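Local coordinates for glutathione S-transferase family protein (Pseudomonas putida, PDB 3LXZ) that catalyses the conjugation of reduced glutathione to a wide range of hydrophobic electrophiles, acting as a glutathione transferase, at residues G58-T63 and L67-Q72; L3-F8 and N12-V17. All blocks are in the same frame, centred on the assembly; numbering follows the deposited sequence.

Interaction 1 of 2, residues G58-T63 and L67-Q72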
ATOM      1  N   GLY A  58     -17.276   2.568 -13.922  1.00 24.84           N
ATOM      2  CA  GLY A  58     -15.908   2.675 -14.471  1.00 22.59           C
ATOM      3  C   GLY A  58     -14.903   1.710 -13.841  1.00 21.40           C
ATOM      4  O   GLY A  58     -15.277   0.784 -13.153  1.00 20.23           O
ATOM      5  N   PHE A  59     -13.619   1.913 -14.127  1.00 20.42           N
ATOM      6  CA  PHE A  59     -12.568   0.997 -13.709  1.00 20.38           C
ATOM      7  C   PHE A  59     -12.013   1.330 -12.325  1.00 20.00           C
ATOM      8  O   PHE A  59     -11.827   2.514 -12.004  1.00 20.55           O
ATOM      9  CB  PHE A  59     -11.389   1.100 -14.678  1.00 20.25           C
ATOM     10  CG  PHE A  59     -11.638   0.514 -16.032  1.00 25.21           C
ATOM     11  CD1 PHE A  59     -11.831  -0.859 -16.199  1.00 26.92           C
ATOM     12  CD2 PHE A  59     -11.627   1.342 -17.163  1.00 25.89           C
ATOM     13  CE1 PHE A  59     -12.045  -1.383 -17.483  1.00 27.74           C
ATOM     14  CE2 PHE A  59     -11.836   0.818 -18.440  1.00 28.85           C
ATOM     15  CZ  PHE A  59     -12.032  -0.537 -18.594  1.00 27.12           C
ATOM     16  N   LEU A  60     -11.731   0.295 -11.525  1.00 18.16           N
ATOM     17  CA  LEU A  60     -10.940   0.433 -10.283  1.00 17.86           C
ATOM     18  C   LEU A  60      -9.732  -0.470 -10.385  1.00 16.31           C
ATOM     19  O   LEU A  60      -9.891  -1.645 -10.737  1.00 18.09           O
ATOM     20  CB  LEU A  60     -11.752  -0.006  -9.052  1.00 17.79           C
ATOM     21  CG  LEU A  60     -12.881   0.855  -8.513  1.00 19.84           C
ATOM     22  CD1 LEU A  60     -13.707   0.111  -7.484  1.00 23.03           C
ATOM     23  CD2 LEU A  60     -12.335   2.170  -7.923  1.00 22.54           C
ATOM     24  N   SER A  61      -8.531   0.053 -10.104  1.00 16.67           N
ATOM     25  CA  SER A  61      -7.303  -0.730 -10.065  1.00 16.36           C
ATOM     26  C   SER A  61      -6.848  -0.901  -8.613  1.00 16.64           C
ATOM     27  O   SER A  61      -7.438  -0.307  -7.719  1.00 16.83           O
ATOM     28  CB  SER A  61      -6.199  -0.043 -10.902  1.00 16.87           C
ATOM     29  OG  SER A  61      -5.731   1.115 -10.223  1.00 19.44           O
ATOM     30  N   GLU A  62      -5.808  -1.716  -8.384  1.00 17.40           N
ATOM     31  CA  GLU A  62      -5.203  -2.006  -7.047  1.00 16.43           C
ATOM     32  C   GLU A  62      -6.018  -3.053  -6.282  1.00 16.74           C
ATOM     33  O   GLU A  62      -7.147  -2.766  -5.832  1.00 16.14           O
ATOM     34  CB  GLU A  62      -5.036  -0.761  -6.151  1.00 17.15           C
ATOM     35  CG  GLU A  62      -4.152   0.350  -6.773  1.00 16.65           C
ATOM     36  CD  GLU A  62      -2.690  -0.040  -6.920  1.00 19.95           C
ATOM     37  OE1 GLU A  62      -2.189  -0.874  -6.121  1.00 23.89           O
ATOM     38  OE2 GLU A  62      -2.016   0.508  -7.827  1.00 19.45           O
ATOM     39  N   THR A  63      -5.452  -4.254  -6.135  1.00 16.77           N
ATOM     40  CA  THR A  63      -6.169  -5.347  -5.445  1.00 17.27           C
ATOM     41  C   THR A  63      -6.796  -4.912  -4.116  1.00 17.20           C
ATOM     42  O   THR A  63      -7.987  -5.190  -3.851  1.00 17.87           O
ATOM     43  CB  THR A  63      -5.246  -6.594  -5.269  1.00 18.50           C
ATOM     44  OG1 THR A  63      -5.082  -7.214  -6.560  1.00 18.81           O
ATOM     45  CG2 THR A  63      -5.857  -7.622  -4.299  1.00 17.90           C
ATOM     46  N   LEU A  67     -10.804  -5.177  -3.578  1.00 15.22           N
ATOM     47  CA  LEU A  67     -11.377  -6.078  -2.572  1.00 15.29           C
ATOM     48  C   LEU A  67     -12.306  -5.325  -1.600  1.00 15.91           C
ATOM     49  O   LEU A  67     -13.391  -5.826  -1.233  1.00 15.12           O
ATOM     50  CB  LEU A  67     -10.275  -6.828  -1.793  1.00 15.13           C
ATOM     51  CG  LEU A  67      -9.402  -7.800  -2.567  1.00 17.17           C
ATOM     52  CD1 LEU A  67      -8.274  -8.320  -1.680  1.00 17.47           C
ATOM     53  CD2 LEU A  67     -10.321  -8.940  -3.014  1.00 17.38           C
ATOM     54  N   ASP A  68     -11.915  -4.104  -1.214  1.00 16.65           N
ATOM     55  CA  ASP A  68     -12.733  -3.290  -0.333  1.00 16.98           C
ATOM     56  C   ASP A  68     -14.051  -2.878  -0.987  1.00 17.91           C
ATOM     57  O   ASP A  68     -15.100  -2.927  -0.321  1.00 19.42           O
ATOM     58  CB  ASP A  68     -11.983  -2.033   0.112  1.00 17.88           C
ATOM     59  CG  ASP A  68     -11.086  -2.261   1.323  1.00 20.52           C
ATOM     60  OD1 ASP A  68     -11.185  -3.313   2.020  1.00 21.85           O
ATOM     61  OD2 ASP A  68     -10.265  -1.346   1.572  1.00 22.01           O
ATOM     62  N   TYR A  69     -13.990  -2.477  -2.260  1.00 18.60           N
ATOM     63  CA  TYR A  69     -15.180  -2.176  -3.054  1.00 19.37           C
ATOM     64  C   TYR A  69     -16.088  -3.389  -3.145  1.00 19.50           C
ATOM     65  O   TYR A  69     -17.276  -3.256  -2.933  1.00 20.32           O
ATOM     66  CB  TYR A  69     -14.799  -1.720  -4.458  1.00 19.55           C
ATOM     67  CG  TYR A  69     -15.990  -1.368  -5.318  1.00 19.39           C
ATOM     68  CD1 TYR A  69     -16.639  -0.149  -5.197  1.00 19.48           C
ATOM     69  CD2 TYR A  69     -16.457  -2.266  -6.270  1.00 21.40           C
ATOM     70  CE1 TYR A  69     -17.741   0.172  -6.019  1.00 20.08           C
ATOM     71  CE2 TYR A  69     -17.556  -1.962  -7.083  1.00 21.58           C
ATOM     72  CZ  TYR A  69     -18.182  -0.734  -6.946  1.00 23.00           C
ATOM     73  OH  TYR A  69     -19.250  -0.432  -7.757  1.00 25.93           O
ATOM     74  N   ILE A  70     -15.519  -4.566  -3.416  1.00 19.99           N
ATOM     75  CA  ILE A  70     -16.329  -5.786  -3.485  1.00 20.27           C
ATOM     76  C   ILE A  70     -17.062  -6.085  -2.170  1.00 20.96           C
ATOM     77  O   ILE A  70     -18.271  -6.382  -2.184  1.00 20.96           O
ATOM     78  CB  ILE A  70     -15.513  -6.980  -3.998  1.00 19.68           C
ATOM     79  CG1 ILE A  70     -15.148  -6.791  -5.459  1.00 20.83           C
ATOM     80  CG2 ILE A  70     -16.309  -8.298  -3.907  1.00 19.52           C
ATOM     81  CD1 ILE A  70     -14.108  -7.816  -5.961  1.00 21.79           C
ATOM     82  N   GLU A  71     -16.355  -6.008  -1.037  1.00 20.63           N
ATOM     83  CA  GLU A  71     -16.985  -6.207   0.279  1.00 21.77           C
ATOM     84  C   GLU A  71     -18.218  -5.319   0.534  1.00 22.10           C
ATOM     85  O   GLU A  71     -19.265  -5.780   0.991  1.00 21.92           O
ATOM     86  CB  GLU A  71     -15.980  -6.008   1.416  1.00 22.04           C
ATOM     87  CG  GLU A  71     -15.130  -7.214   1.753  1.00 22.94           C
ATOM     88  CD  GLU A  71     -15.914  -8.541   1.756  1.00 21.81           C
ATOM     89  OE1 GLU A  71     -15.722  -9.274   0.778  1.00 22.45           O
ATOM     90  OE2 GLU A  71     -16.724  -8.826   2.693  1.00 21.12           O
ATOM     91  N   GLN A  72     -18.036  -4.035   0.228  1.00 21.70           N
ATOM     92  CA  GLN A  72     -18.982  -2.983   0.431  1.00 23.05           C
ATOM     93  C   GLN A  72     -20.229  -3.128  -0.437  1.00 22.73           C
ATOM     94  O   GLN A  72     -21.336  -2.862   0.027  1.00 24.24           O
ATOM     95  CB  GLN A  72     -18.281  -1.691   0.028  1.00 23.27           C
ATOM     96  CG  GLN A  72     -19.131  -0.495   0.085  1.00 28.61           C
ATOM     97  CD  GLN A  72     -18.763   0.305   1.254  1.00 36.36           C
ATOM     98  OE1 GLN A  72     -18.093   1.350   1.124  1.00 37.65           O
ATOM     99  NE2 GLN A  72     -19.117  -0.207   2.448  1.00 37.73           N
TER
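L60 meets Y69 with a single methyl: CD1 sits over one face of the tyrosine ring, 3.8 Å from the centroid and 25° off the ring normal, which qualifies as a CH-pi contact. The offset is toward the CG rim, where L60 CD1 comes within 3.5 Å of Y69 CG, and the two side chains cross at about a right angle. Y69 swings its ring over to the strand because CG is anti to its backbone N (chi1 -179°), and L60 CD1 reaches out to meet it.

The other half of the contact is the first helical turn. L67 N donates to T63 O at 2.8 Å with an N-H...O angle of 166°, the i to i+4 bond that ties the start of helix 63-73 to its next turn. The same carbonyl oxygen is approached by L67 CG at 3.2 Å, so the leucine's branch point lies close beside that oxygen. T63 and L67 run side by side, pointing the same way, with T63 CG2, the branch anti to the backbone N, 3.6 Å from L67 CD1; the polar partner of the threonine hydroxyl is Y13 O of helix 12-23. An alanine in place of L67 would probably open a gap beside the T63 methyl and give that glutathione-binding residue a less firmly packed flank.

In the thioredoxin-like domain the contact joins edge strand 58-61 to the helix that follows it. L60 pairs through its backbone with L53 of strand 52-55 and packs on F85 of the second subunit, while T63 rests on V17 and L67 on A20 of helix 12-23, and L67 also meets L154 of helix 154-174.

Interaction 2 of 2, residues L3-F8 and N12-V17; sequences LKLYGF and NYYNMV
The ring of Y14 lies between a leucine side chain and the main chain where strand 3-7 runs out into the loop. Over one face sits L5 CD2, 4.0 Å from the centroid and 29° off the normal, a CH-pi contact; the opposite face is covered by the main chain of G7 and F8, whose atoms G7 C and F8 N each stand 3.6 Å above the plane, toward the rim. L5 O lies at the edge, in plane. Close approaches bear out the tight fit: L5 CG is 3.4 Å from Y14 CE1, and G7 CA is 3.3 Å from Y14 CD1. A beta carbon on G7 would fall 2.2 Å from Y14 CD1, a clash, so the ring can lie this close to the chain because residue 7 has no side chain.

The ring reaches the strand because Y14 CG is anti to its backbone N (chi1 175°). This is the first beta-alpha step of the thioredoxin fold: strand 3-7 runs nearly antiparallel to helix 12-17 (165° between their directions), the opening of the beta-alpha-beta unit completed by strand 28-32. At their closest the two axes are 9.0 Å apart.

The Y14 hydroxyl hydrogen-bonds to E30 OE2 on strand 28-32, and one water donates to both Y14 OH (2.8 Å) and G7 O, bridging phenol and strand. One turn further along the helix, V17 CG1 comes to 3.7 Å from L5 CD1, with the two side chains crossing at a slant; CD1 faces V17, while CG and CD2 lie on Y14. At the helix start, the backbone N of Y14 bonds to OG of S11, a glutathione-binding residue.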
ATOM      1  N   LEU A   3     -19.908  -7.525 -13.485  1.00 30.01           N
ATOM      2  CA  LEU A   3     -18.498  -7.232 -13.160  1.00 26.97           C
ATOM      3  C   LEU A   3     -17.549  -7.934 -14.114  1.00 26.18           C
ATOM      4  O   LEU A   3     -17.753  -9.116 -14.466  1.00 26.11           O
ATOM      5  CB  LEU A   3     -18.148  -7.665 -11.732  1.00 26.31           C
ATOM      6  CG  LEU A   3     -18.867  -7.003 -10.565  1.00 25.44           C
ATOM      7  CD1 LEU A   3     -18.373  -7.669  -9.292  1.00 25.91           C
ATOM      8  CD2 LEU A   3     -18.626  -5.507 -10.525  1.00 23.87           C
ATOM      9  N   LYS A   4     -16.501  -7.230 -14.525  1.00 24.27           N
ATOM     10  CA  LYS A   4     -15.478  -7.823 -15.366  1.00 24.01           C
ATOM     11  C   LYS A   4     -14.147  -7.657 -14.639  1.00 22.91           C
ATOM     12  O   LYS A   4     -13.853  -6.582 -14.132  1.00 22.88           O
ATOM     13  CB  LYS A   4     -15.388  -7.120 -16.711  1.00 24.34           C
ATOM     14  CG  LYS A   4     -16.652  -7.100 -17.593  1.00 27.24           C
ATOM     15  CD  LYS A   4     -16.262  -6.509 -18.977  1.00 31.31           C
ATOM     16  CE  LYS A   4     -17.312  -6.701 -20.069  1.00 35.95           C
ATOM     17  NZ  LYS A   4     -18.711  -6.519 -19.596  1.00 38.44           N
ATOM     18  N   LEU A   5     -13.347  -8.712 -14.604  1.00 21.05           N
ATOM     19  CA  LEU A   5     -12.022  -8.639 -13.997  1.00 18.96           C
ATOM     20  C   LEU A   5     -10.952  -8.702 -15.084  1.00 18.94           C
ATOM     21  O   LEU A   5     -10.789  -9.743 -15.734  1.00 18.50           O
ATOM     22  CB  LEU A   5     -11.825  -9.796 -13.016  1.00 18.67           C
ATOM     23  CG  LEU A   5     -10.529  -9.756 -12.203  1.00 19.13           C
ATOM     24  CD1 LEU A   5     -10.461  -8.489 -11.295  1.00 20.71           C
ATOM     25  CD2 LEU A   5     -10.485 -11.021 -11.366  1.00 19.30           C
ATOM     26  N   TYR A   6     -10.218  -7.603 -15.271  1.00 18.15           N
ATOM     27  CA  TYR A   6      -9.147  -7.556 -16.241  1.00 17.71           C
ATOM     28  C   TYR A   6      -7.869  -8.024 -15.578  1.00 18.27           C
ATOM     29  O   TYR A   6      -7.466  -7.471 -14.545  1.00 18.09           O
ATOM     30  CB  TYR A   6      -8.885  -6.117 -16.739  1.00 17.89           C
ATOM     31  CG  TYR A   6      -9.931  -5.575 -17.693  1.00 19.87           C
ATOM     32  CD1 TYR A   6     -11.272  -5.548 -17.333  1.00 22.14           C
ATOM     33  CD2 TYR A   6      -9.568  -5.062 -18.942  1.00 21.75           C
ATOM     34  CE1 TYR A   6     -12.231  -5.043 -18.199  1.00 23.56           C
ATOM     35  CE2 TYR A   6     -10.529  -4.552 -19.811  1.00 24.12           C
ATOM     36  CZ  TYR A   6     -11.850  -4.545 -19.422  1.00 24.72           C
ATOM     37  OH  TYR A   6     -12.820  -4.024 -20.257  1.00 27.49           O
ATOM     38  N   GLY A   7      -7.225  -9.020 -16.168  1.00 17.25           N
ATOM     39  CA  GLY A   7      -5.896  -9.425 -15.707  1.00 17.63           C
ATOM     40  C   GLY A   7      -5.466 -10.707 -16.398  1.00 18.53           C
ATOM     41  O   GLY A   7      -5.836 -10.972 -17.550  1.00 17.88           O
ATOM     42  N   PHE A   8      -4.653 -11.490 -15.723  1.00 18.25           N
ATOM     43  CA  PHE A   8      -4.242 -12.747 -16.296  1.00 18.35           C
ATOM     44  C   PHE A   8      -4.002 -13.712 -15.162  1.00 17.73           C
ATOM     45  O   PHE A   8      -3.599 -13.313 -14.094  1.00 16.19           O
ATOM     46  CB  PHE A   8      -3.043 -12.558 -17.237  1.00 19.05           C
ATOM     47  CG  PHE A   8      -1.784 -12.006 -16.575  1.00 18.86           C
ATOM     48  CD1 PHE A   8      -1.638 -10.623 -16.324  1.00 17.84           C
ATOM     49  CD2 PHE A   8      -0.747 -12.867 -16.224  1.00 19.39           C
ATOM     50  CE1 PHE A   8      -0.480 -10.135 -15.723  1.00 19.75           C
ATOM     51  CE2 PHE A   8       0.430 -12.389 -15.633  1.00 19.62           C
ATOM     52  CZ  PHE A   8       0.559 -11.018 -15.381  1.00 20.46           C
ATOM     53  N   ASN A  12      -0.529 -13.046  -9.383  1.00 16.70           N
ATOM     54  CA  ASN A  12      -0.958 -13.277  -8.005  1.00 16.97           C
ATOM     55  C   ASN A  12      -2.014 -12.274  -7.503  1.00 16.45           C
ATOM     56  O   ASN A  12      -3.017 -12.677  -6.905  1.00 16.86           O
ATOM     57  CB  ASN A  12       0.244 -13.392  -7.057  1.00 16.48           C
ATOM     58  CG  ASN A  12       1.044 -12.079  -6.923  1.00 19.39           C
ATOM     59  OD1 ASN A  12       1.133 -11.279  -7.856  1.00 18.58           O
ATOM     60  ND2 ASN A  12       1.630 -11.879  -5.748  1.00 18.69           N
ATOM     61  N   TYR A  13      -1.834 -10.987  -7.807  1.00 16.41           N
ATOM     62  CA  TYR A  13      -2.818  -9.974  -7.396  1.00 16.24           C
ATOM     63  C   TYR A  13      -4.175 -10.214  -8.089  1.00 15.90           C
ATOM     64  O   TYR A  13      -5.219 -10.004  -7.497  1.00 15.90           O
ATOM     65  CB  TYR A  13      -2.295  -8.581  -7.755  1.00 16.21           C
ATOM     66  CG  TYR A  13      -1.227  -8.040  -6.825  1.00 15.40           C
ATOM     67  CD1 TYR A  13      -1.554  -7.526  -5.570  1.00 17.01           C
ATOM     68  CD2 TYR A  13       0.122  -8.010  -7.222  1.00 19.39           C
ATOM     69  CE1 TYR A  13      -0.574  -7.016  -4.722  1.00 17.94           C
ATOM     70  CE2 TYR A  13       1.117  -7.494  -6.387  1.00 17.29           C
ATOM     71  CZ  TYR A  13       0.765  -7.002  -5.148  1.00 18.05           C
ATOM     72  OH  TYR A  13       1.740  -6.505  -4.313  1.00 18.84           O
ATOM     73  N   TYR A  14      -4.152 -10.685  -9.334  1.00 15.42           N
ATOM     74  CA  TYR A  14      -5.397 -11.033 -10.042  1.00 15.29           C
ATOM     75  C   TYR A  14      -6.057 -12.212  -9.320  1.00 14.63           C
ATOM     76  O   TYR A  14      -7.276 -12.202  -9.086  1.00 13.90           O
ATOM     77  CB  TYR A  14      -5.078 -11.394 -11.494  1.00 15.27           C
ATOM     78  CG  TYR A  14      -6.241 -11.898 -12.366  1.00 15.55           C
ATOM     79  CD1 TYR A  14      -7.077 -11.001 -13.036  1.00 14.93           C
ATOM     80  CD2 TYR A  14      -6.433 -13.272 -12.585  1.00 19.00           C
ATOM     81  CE1 TYR A  14      -8.097 -11.462 -13.914  1.00 16.96           C
ATOM     82  CE2 TYR A  14      -7.474 -13.755 -13.456  1.00 16.57           C
ATOM     83  CZ  TYR A  14      -8.289 -12.852 -14.090  1.00 18.03           C
ATOM     84  OH  TYR A  14      -9.295 -13.316 -14.918  1.00 18.60           O
ATOM     85  N   ASN A  15      -5.252 -13.214  -8.978  1.00 15.40           N
ATOM     86  CA  ASN A  15      -5.799 -14.421  -8.344  1.00 15.77           C
ATOM     87  C   ASN A  15      -6.465 -14.155  -6.986  1.00 16.43           C
ATOM     88  O   ASN A  15      -7.458 -14.803  -6.615  1.00 16.77           O
ATOM     89  CB  ASN A  15      -4.757 -15.553  -8.317  1.00 15.71           C
ATOM     90  CG  ASN A  15      -4.585 -16.207  -9.684  1.00 15.62           C
ATOM     91  OD1 ASN A  15      -5.515 -16.213 -10.503  1.00 15.90           O
ATOM     92  ND2 ASN A  15      -3.404 -16.760  -9.936  1.00 16.01           N
HETATM   93  N   MSE A  16      -5.942 -13.167  -6.267  1.00 16.16           N
HETATM   94  CA  MSE A  16      -6.541 -12.710  -5.014  1.00 15.70           C
HETATM   95  C   MSE A  16      -7.956 -12.187  -5.219  1.00 15.79           C
HETATM   96  O   MSE A  16      -8.856 -12.586  -4.492  1.00 15.06           O
HETATM   97  CB  MSE A  16      -5.645 -11.638  -4.364  1.00 16.58           C
HETATM   98  CG  MSE A  16      -4.262 -12.105  -3.858  1.00 15.51           C
HETATM   99 SE   MSE A  16      -3.299 -10.434  -3.436  1.00 17.99          SE
HETATM  100  CE  MSE A  16      -1.417 -10.958  -3.796  1.00 17.95           C
ATOM    101  N   VAL A  17      -8.167 -11.316  -6.209  1.00 16.25           N
ATOM    102  CA  VAL A  17      -9.528 -10.867  -6.486  1.00 15.17           C
ATOM    103  C   VAL A  17     -10.403 -12.021  -6.962  1.00 15.59           C
ATOM    104  O   VAL A  17     -11.546 -12.151  -6.508  1.00 16.72           O
ATOM    105  CB  VAL A  17      -9.546  -9.699  -7.449  1.00 14.22           C
ATOM    106  CG1 VAL A  17     -11.008  -9.241  -7.690  1.00 14.29           C
ATOM    107  CG2 VAL A  17      -8.743  -8.526  -6.780  1.00 13.63           C
TER
HETATM  108  O   HOH W   1      -8.074 -12.960 -17.457  1.00 23.61           O

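How the interactions relate
Interactions 1 and 2 both reach the same four-stranded sheet, their centres 11 Å apart, and meet directly. The hydroxyl T63 OG1 lies 2.9 Å from Y13 O, a probable hydrogen bond that ties the start of helix 63-73 to helix 12-23. Nearby, I70 CD1 packs at 3.8 Å on V17 CG1, while F59 and Y6 meet edge-to-face on strands 58-61 and 3-7. Both contacts border the glutathione site, which holds no ligand in this chain: T63 belongs to it, with its side chain about 7 Å from those of S11 and V50, whereas in interaction 2 the side chain of Y14 is about 4 Å from that of S11.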